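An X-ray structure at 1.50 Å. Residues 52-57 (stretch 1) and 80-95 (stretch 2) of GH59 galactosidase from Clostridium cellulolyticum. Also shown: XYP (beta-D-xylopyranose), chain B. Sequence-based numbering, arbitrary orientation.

Stretch 1, residues 52-57: GFQARV
Stretch 2 (80-95) TCPVAGTGDWQTYTDA

Stretch 1 is a single extended strand, Gly-52 to Val-57, and stretch 2 meets it twice, first with the strand 80-83 by side chains alone, then with the strand that runs through Thr-93 to Ala-95 and continues beyond it, by side chains and backbone together. The contact buries 632 Å², both sides summed.

Thr-80 points away and makes no contact. Cys-81 (phi/psi -97/116, chi1 t) points toward stretch 1 and sets its SG 3.8 Å from CD2 of Phe-53. Cys-81 SG is 4.9 Å from the centroid of the Phe-53 ring and 84° off the normal; Phe-53 has chi1 t and chi2 92°, with its ring edge at the sulfur. The CA atoms of Phe-53 and Cys-81 stand 7.6 Å apart, so side chains must fill the gap, and a buried cysteine sulfur beside an aromatic ring does so without demanding a polar partner. Pro-82 is exposed and out of reach. With the alternation of a strand, Val-83 (chi1 t) points back toward stretch 1, its CG1 4.0 Å from CG2 of Val-57.

Ala-84 to Gly-87 form the link. Thr-86 (chi1 p) points toward stretch 1, its CG2 4.0 Å from the O of Val-57. The OG1 of Thr-86 donates to the O of Thr-91 at 2.7 Å and ties the loop to the returning chain. Gly-87, at 86/-8, has a conformation in which a CB would jam against the preceding carbonyl. A type I turn then runs from Asp-88 to Thr-91, with the OD2 of Asp-88 accepting from the N of Gln-90 at 2.9 Å. Trp-89 (chi1 m, chi2 119°) is out of reach of stretch 1 and lays one ring face against the xylose, CD2 to C4 of XYP 3.8 Å.

Thr-91 points away. Tyr-92 (chi1 m, chi2 -105°) is buried, and its OH donates to OE1 of Gln-90 at 2.8 Å; its CB lies 3.5 Å from NE of Arg-56.

The strands now run antiparallel, at 166° and 4.6 Å at closest approach. Thr-93 pairs with Val-57 (CA-CA 5.5 Å): Thr-93 N to Val-57 O is 2.8 Å, and Val-57 N to Thr-93 O 2.9 Å. Asp-94 faces Arg-56 in a non-hydrogen-bonded pair (CA-CA 4.8 Å), so side chains supply the bond. Arg-56 (t, p, t, chi4 172°) brings NH1 within 2.9 Å of OD1 of Asp-94 (m, -15°), a salt bridge near the guanidinium plane. Gln-54 (t, t, 15°) adds a weak hydrogen bond from NE2 to OD2 of Asp-94, 3.1 Å.

Ala-95 pairs with Ala-55 (CA-CA 5.2 Å): Ala-55 N to Ala-95 O and Ala-95 N to Ala-55 O both measure 2.8 Å, nearly straight. On their face, the buried, branched, apolar Val-57 (chi1 m) reaches Val-83 and Ala-95 with CG2, 3.7 Å from Ala-95 CB; Thr-93 CG2 is 4.3 Å from Val-57 CG2, at the exposed margin. The charged pair occupies the other face.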

# COMPACT_ATOMS: atom_id res chain seq x y z
N GLY A 52 8.75 -9.24 -4.33
CA GLY A 52 8.89 -7.90 -3.76
C GLY A 52 7.68 -7.01 -3.95
O GLY A 52 6.77 -7.35 -4.68
N PHE A 53 7.74 -5.84 -3.32
CA PHE A 53 6.63 -4.85 -3.34
C PHE A 53 7.25 -3.46 -3.33
O PHE A 53 8.24 -3.22 -2.63
CB PHE A 53 5.80 -5.07 -2.08
CG PHE A 53 4.72 -4.01 -1.81
CD1 PHE A 53 3.41 -4.18 -2.27
CD2 PHE A 53 5.01 -2.92 -0.99
CE1 PHE A 53 2.43 -3.27 -1.92
CE2 PHE A 53 4.02 -2.00 -0.65
CZ PHE A 53 2.73 -2.18 -1.13
N GLN A 54 6.66 -2.57 -4.13
CA GLN A 54 7.13 -1.20 -4.27
C GLN A 54 5.92 -0.30 -4.13
O GLN A 54 4.91 -0.50 -4.82
CB GLN A 54 7.80 -1.03 -5.65
CG GLN A 54 8.32 0.36 -5.99
CD GLN A 54 8.70 0.48 -7.47
OE1 GLN A 54 8.32 -0.36 -8.30
NE2 GLN A 54 9.40 1.56 -7.81
N ALA A 55 6.03 0.68 -3.23
CA ALA A 55 4.93 1.64 -3.05
C ALA A 55 5.43 3.08 -3.21
O ALA A 55 6.52 3.42 -2.73
CB ALA A 55 4.33 1.48 -1.67
N ARG A 56 4.62 3.89 -3.91
CA ARG A 56 4.97 5.30 -4.12
C ARG A 56 4.29 6.14 -3.03
O ARG A 56 3.07 6.22 -3.01
CB ARG A 56 4.49 5.73 -5.52
CG ARG A 56 4.93 7.10 -5.95
CD ARG A 56 6.45 7.10 -6.21
NE ARG A 56 6.86 8.45 -6.59
CZ ARG A 56 8.13 8.84 -6.73
NH1 ARG A 56 9.13 7.95 -6.56
NH2 ARG A 56 8.38 10.11 -7.05
N VAL A 57 5.08 6.65 -2.09
CA VAL A 57 4.55 7.18 -0.83
C VAL A 57 5.14 8.53 -0.45
O VAL A 57 6.27 8.86 -0.85
CB VAL A 57 4.85 6.24 0.34
CG1 VAL A 57 3.92 5.00 0.30
CG2 VAL A 57 6.33 5.83 0.30
N THR A 80 5.89 -6.63 4.99
CA THR A 80 5.63 -5.41 5.75
C THR A 80 6.57 -4.37 5.15
O THR A 80 7.80 -4.52 5.24
CB THR A 80 5.95 -5.61 7.26
OG1 THR A 80 5.12 -6.67 7.77
CG2 THR A 80 5.61 -4.34 8.05
N CYS A 81 5.97 -3.34 4.54
CA CYS A 81 6.78 -2.37 3.79
C CYS A 81 7.03 -1.16 4.69
O CYS A 81 6.07 -0.46 5.06
CB CYS A 81 5.98 -1.88 2.60
SG CYS A 81 7.05 -0.93 1.46
N PRO A 82 8.30 -0.91 5.05
CA PRO A 82 8.53 0.25 5.91
C PRO A 82 8.45 1.51 5.09
O PRO A 82 8.97 1.59 3.97
CB PRO A 82 9.97 0.05 6.42
CG PRO A 82 10.66 -0.69 5.30
CD PRO A 82 9.55 -1.60 4.68
N VAL A 83 7.81 2.54 5.67
CA VAL A 83 7.70 3.85 5.02
C VAL A 83 8.29 4.94 5.91
O VAL A 83 7.98 4.97 7.09
CB VAL A 83 6.20 4.22 4.78
CG1 VAL A 83 6.10 5.65 4.27
CG2 VAL A 83 5.52 3.20 3.82
N ALA A 84 9.13 5.81 5.34
CA ALA A 84 9.81 6.84 6.10
C ALA A 84 9.40 8.23 5.62
O ALA A 84 9.03 8.42 4.46
CB ALA A 84 11.32 6.66 6.00
N GLY A 85 9.48 9.19 6.53
CA GLY A 85 9.09 10.58 6.24
C GLY A 85 9.77 11.05 4.96
O GLY A 85 10.89 10.61 4.60
N THR A 86 9.12 11.97 4.24
CA THR A 86 9.73 12.58 3.05
C THR A 86 9.76 14.11 3.17
O THR A 86 10.18 14.82 2.23
CB THR A 86 8.93 12.26 1.78
OG1 THR A 86 7.58 12.76 1.93
CG2 THR A 86 8.90 10.77 1.53
N GLY A 87 9.32 14.58 4.32
CA GLY A 87 9.31 16.02 4.61
C GLY A 87 8.07 16.78 4.12
O GLY A 87 7.94 18.00 4.40
N ASP A 88 7.21 16.12 3.35
CA ASP A 88 6.05 16.83 2.83
C ASP A 88 5.00 15.82 2.42
O ASP A 88 5.35 14.77 1.90
CB ASP A 88 6.46 17.66 1.62
CG ASP A 88 5.37 18.64 1.20
OD1 ASP A 88 5.37 19.76 1.77
OD2 ASP A 88 4.55 18.30 0.33
N TRP A 89 3.71 16.15 2.62
CA TRP A 89 2.65 15.22 2.23
C TRP A 89 2.56 14.95 0.74
O TRP A 89 1.87 14.00 0.34
CB TRP A 89 1.27 15.74 2.68
CG TRP A 89 1.09 15.68 4.18
CD1 TRP A 89 0.87 16.73 5.03
CD2 TRP A 89 1.15 14.50 5.00
NE1 TRP A 89 0.79 16.28 6.34
CE2 TRP A 89 0.96 14.92 6.35
CE3 TRP A 89 1.37 13.14 4.74
CZ2 TRP A 89 0.95 14.01 7.43
CZ3 TRP A 89 1.33 12.22 5.82
CH2 TRP A 89 1.16 12.67 7.14
N GLN A 90 3.19 15.80 -0.07
CA GLN A 90 3.12 15.65 -1.53
C GLN A 90 4.49 15.58 -2.23
O GLN A 90 4.58 15.86 -3.42
CB GLN A 90 2.22 16.75 -2.13
CG GLN A 90 0.76 16.70 -1.66
CD GLN A 90 0.01 15.45 -2.17
OE1 GLN A 90 0.43 14.82 -3.16
NE2 GLN A 90 -1.10 15.11 -1.52
N THR A 91 5.52 15.14 -1.48
CA THR A 91 6.82 14.81 -2.07
C THR A 91 7.01 13.31 -1.87
O THR A 91 7.06 12.85 -0.73
CB THR A 91 7.91 15.55 -1.32
OG1 THR A 91 7.75 16.97 -1.54
CG2 THR A 91 9.30 15.06 -1.76
N TYR A 92 6.99 12.58 -2.99
CA TYR A 92 6.93 11.10 -2.97
C TYR A 92 8.30 10.47 -3.16
O TYR A 92 9.22 11.06 -3.74
CB TYR A 92 5.93 10.55 -3.99
CG TYR A 92 4.51 10.97 -3.69
CD1 TYR A 92 3.60 10.07 -3.15
CD2 TYR A 92 4.10 12.31 -3.88
CE1 TYR A 92 2.31 10.44 -2.84
CE2 TYR A 92 2.79 12.71 -3.58
CZ TYR A 92 1.90 11.77 -3.02
OH TYR A 92 0.58 12.10 -2.69
N THR A 93 8.38 9.24 -2.67
CA THR A 93 9.54 8.39 -2.87
C THR A 93 9.08 6.93 -3.00
O THR A 93 7.87 6.67 -2.95
CB THR A 93 10.52 8.55 -1.73
OG1 THR A 93 11.81 8.02 -2.11
CG2 THR A 93 9.98 7.93 -0.44
N ASP A 94 10.02 6.01 -3.23
CA ASP A 94 9.69 4.59 -3.34
C ASP A 94 10.02 3.87 -2.04
O ASP A 94 11.17 3.87 -1.56
CB ASP A 94 10.48 3.93 -4.47
CG ASP A 94 10.11 4.42 -5.87
OD1 ASP A 94 9.05 5.06 -6.10
OD2 ASP A 94 10.88 4.08 -6.80
N ALA A 95 9.01 3.23 -1.46
CA ALA A 95 9.23 2.37 -0.29
C ALA A 95 9.20 0.95 -0.84
O ALA A 95 8.42 0.65 -1.77
CB ALA A 95 8.13 2.59 0.76
O1 XYP B . -4.01 17.65 5.82
C1 XYP B . -3.98 16.27 5.49
C2 XYP B . -3.31 16.18 4.13
C3 XYP B . -3.19 14.72 3.71
C4 XYP B . -2.59 13.89 4.84
C5 XYP B . -3.30 14.18 6.17
O2 XYP B . -4.07 16.81 3.11
O3 XYP B . -2.41 14.60 2.54
O4 XYP B . -2.70 12.51 4.58
O5 XYP B . -3.27 15.56 6.43